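Local structure of putative peptidase (Bacteroides fragilis, 5DYN) at residues T80-P85 with I99-N104. The protein is probably a cysteine protease of the clostripain family, implicated in activating the Bacteroides fragilis toxin, and this chain forms one piece of it. Residues are numbered along the deposited sequence; the frame is centred on the assembly and turned at random.
Sequences TIENYP and ISTAFN
T101, on helix 92-105, meets I81 and E82 of strand 76-83 within a beta-alpha-beta crossover: the helix links this strand to 110-116, the two being the parallel, outermost strands of the chain's mixed sheet, consistent with a clan CD alpha/beta fold. Threonine suits the site because its beta-branch offers two different groups. CG2, anti to the backbone N, lies 4.3 Å from CG2 of I81, whose branched, apolar side chain supplies a methyl to the partly buried interface. OG1 stands 3.5 Å from E82 OE1, but is hydrogen-bonded instead to the carbonyl O of K97, one turn back in its own helix. The side chains of E82 and T101 cross at about a right angle. E82 reaches far, with CG anti to the backbone N (chi1 -173°) and an extended chain beyond, and its OE2 makes a long, weak ion pair with K97 NZ. I81 and E82 can both point at the helix because they form a classic beta bulge opposite L65, on strand 64-70. Just past the strand's end, Y84 OH merely approaches T101 OG1, at 4.4 Å. The flat Y84 ring, buried beside K97 and V98, offers a face to E82, whose CG sits 3.8 Å above its plane, offset toward the rim.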
loop_
_atom_site.group_PDB
_atom_site.type_symbol
_atom_site.label_atom_id
_atom_site.label_comp_id
_atom_site.label_asym_id
_atom_site.label_seq_id
_atom_site.Cartn_x
_atom_site.Cartn_y
_atom_site.Cartn_z
ATOM N N THR A 80 -18.711 8.321 -18.421
ATOM C CA THR A 80 -17.419 8.453 -19.086
ATOM C C THR A 80 -16.880 9.878 -18.999
ATOM O O THR A 80 -17.508 10.820 -19.484
ATOM C CB THR A 80 -17.502 8.037 -20.562
ATOM O OG1 THR A 80 -17.861 6.653 -20.648
ATOM C CG2 THR A 80 -16.164 8.248 -21.252
ATOM N N ILE A 81 -15.716 10.022 -18.372
ATOM C CA ILE A 81 -15.053 11.317 -18.260
ATOM C C ILE A 81 -14.043 11.501 -19.390
ATOM O O ILE A 81 -13.957 12.574 -19.993
ATOM C CB ILE A 81 -14.334 11.472 -16.908
ATOM C CG1 ILE A 81 -15.297 11.176 -15.757
ATOM C CG2 ILE A 81 -13.724 12.864 -16.779
ATOM C CD1 ILE A 81 -16.560 11.999 -15.795
ATOM N N GLU A 82 -13.281 10.447 -19.669
ATOM C CA GLU A 82 -12.339 10.458 -20.783
ATOM C C GLU A 82 -11.960 9.039 -21.192
ATOM O O GLU A 82 -11.763 8.169 -20.345
ATOM C CB GLU A 82 -11.080 11.258 -20.424
ATOM C CG GLU A 82 -10.119 11.469 -21.592
ATOM C CD GLU A 82 -8.911 12.320 -21.225
ATOM O OE1 GLU A 82 -8.790 12.715 -20.045
ATOM O OE2 GLU A 82 -8.078 12.592 -22.119
ATOM N N ASN A 83 -11.882 8.810 -22.499
ATOM C CA ASN A 83 -11.341 7.564 -23.024
ATOM C C ASN A 83 -9.906 7.779 -23.478
ATOM O O ASN A 83 -9.548 8.858 -23.948
ATOM C CB ASN A 83 -12.193 7.032 -24.181
ATOM C CG ASN A 83 -13.551 6.525 -23.723
ATOM O OD1 ASN A 83 -14.586 6.909 -24.267
ATOM N ND2 ASN A 83 -13.550 5.656 -22.719
ATOM N N TYR A 84 -9.079 6.752 -23.331
ATOM C CA TYR A 84 -7.670 6.878 -23.665
ATOM C C TYR A 84 -7.263 5.853 -24.708
ATOM O O TYR A 84 -7.857 4.778 -24.790
ATOM C CB TYR A 84 -6.809 6.719 -22.408
ATOM C CG TYR A 84 -7.165 7.672 -21.291
ATOM C CD1 TYR A 84 -6.592 8.937 -21.222
ATOM C CD2 TYR A 84 -8.070 7.308 -20.302
ATOM C CE1 TYR A 84 -6.912 9.815 -20.201
ATOM C CE2 TYR A 84 -8.398 8.179 -19.278
ATOM C CZ TYR A 84 -7.815 9.432 -19.232
ATOM O OH TYR A 84 -8.133 10.304 -18.215
ATOM N N PRO A 85 -6.249 6.186 -25.521
ATOM C CA PRO A 85 -5.608 5.172 -26.360
ATOM C C PRO A 85 -4.864 4.188 -25.477
ATOM O O PRO A 85 -4.657 4.483 -24.300
ATOM C CB PRO A 85 -4.639 5.986 -27.217
ATOM C CG PRO A 85 -4.329 7.182 -26.375
ATOM C CD PRO A 85 -5.618 7.508 -25.676
ATOM N N ILE A 99 -4.620 11.825 -13.089
ATOM C CA ILE A 99 -4.787 12.510 -11.809
ATOM C C ILE A 99 -5.276 13.944 -12.010
ATOM O O ILE A 99 -6.225 14.383 -11.355
ATOM C CB ILE A 99 -3.475 12.537 -11.004
ATOM C CG1 ILE A 99 -3.116 11.139 -10.502
ATOM C CG2 ILE A 99 -3.601 13.471 -9.821
ATOM C CD1 ILE A 99 -1.808 11.096 -9.738
ATOM N N SER A 100 -4.618 14.661 -12.919
ATOM C CA SER A 100 -4.979 16.038 -13.242
ATOM C C SER A 100 -6.422 16.143 -13.713
ATOM O O SER A 100 -7.185 16.959 -13.202
ATOM C CB SER A 100 -4.045 16.605 -14.310
ATOM O OG SER A 100 -2.750 16.826 -13.784
ATOM N N THR A 101 -6.788 15.314 -14.685
ATOM C CA THR A 101 -8.152 15.299 -15.202
ATOM C C THR A 101 -9.157 15.001 -14.097
ATOM O O THR A 101 -10.181 15.673 -13.973
ATOM C CB THR A 101 -8.320 14.259 -16.322
ATOM O OG1 THR A 101 -7.367 14.511 -17.361
ATOM C CG2 THR A 101 -9.724 14.320 -16.897
ATOM N N ALA A 102 -8.844 14.001 -13.282
ATOM C CA ALA A 102 -9.756 13.534 -12.249
ATOM C C ALA A 102 -10.090 14.599 -11.203
ATOM O O ALA A 102 -11.261 14.843 -10.909
ATOM C CB ALA A 102 -9.179 12.300 -11.567
ATOM N N PHE A 103 -9.063 15.228 -10.643
ATOM C CA PHE A 103 -9.262 16.126 -9.512
ATOM C C PHE A 103 -9.589 17.556 -9.923
ATOM O O PHE A 103 -10.321 18.250 -9.216
ATOM C CB PHE A 103 -8.027 16.116 -8.611
ATOM C CG PHE A 103 -7.828 14.821 -7.883
ATOM C CD1 PHE A 103 -8.676 14.457 -6.852
ATOM C CD2 PHE A 103 -6.795 13.966 -8.230
ATOM C CE1 PHE A 103 -8.499 13.264 -6.172
ATOM C CE2 PHE A 103 -6.614 12.771 -7.556
ATOM C CZ PHE A 103 -7.468 12.420 -6.526
ATOM N N ASN A 104 -9.055 18.003 -11.056
ATOM C CA ASN A 104 -9.359 19.348 -11.540
ATOM C C ASN A 104 -10.808 19.463 -12.007
ATOM O O ASN A 104 -11.415 20.528 -11.913
ATOM C CB ASN A 104 -8.412 19.751 -12.669
ATOM C CG ASN A 104 -6.981 19.918 -12.198
ATOM O OD1 ASN A 104 -6.730 20.462 -11.122
ATOM N ND2 ASN A 104 -6.034 19.449 -13.002
#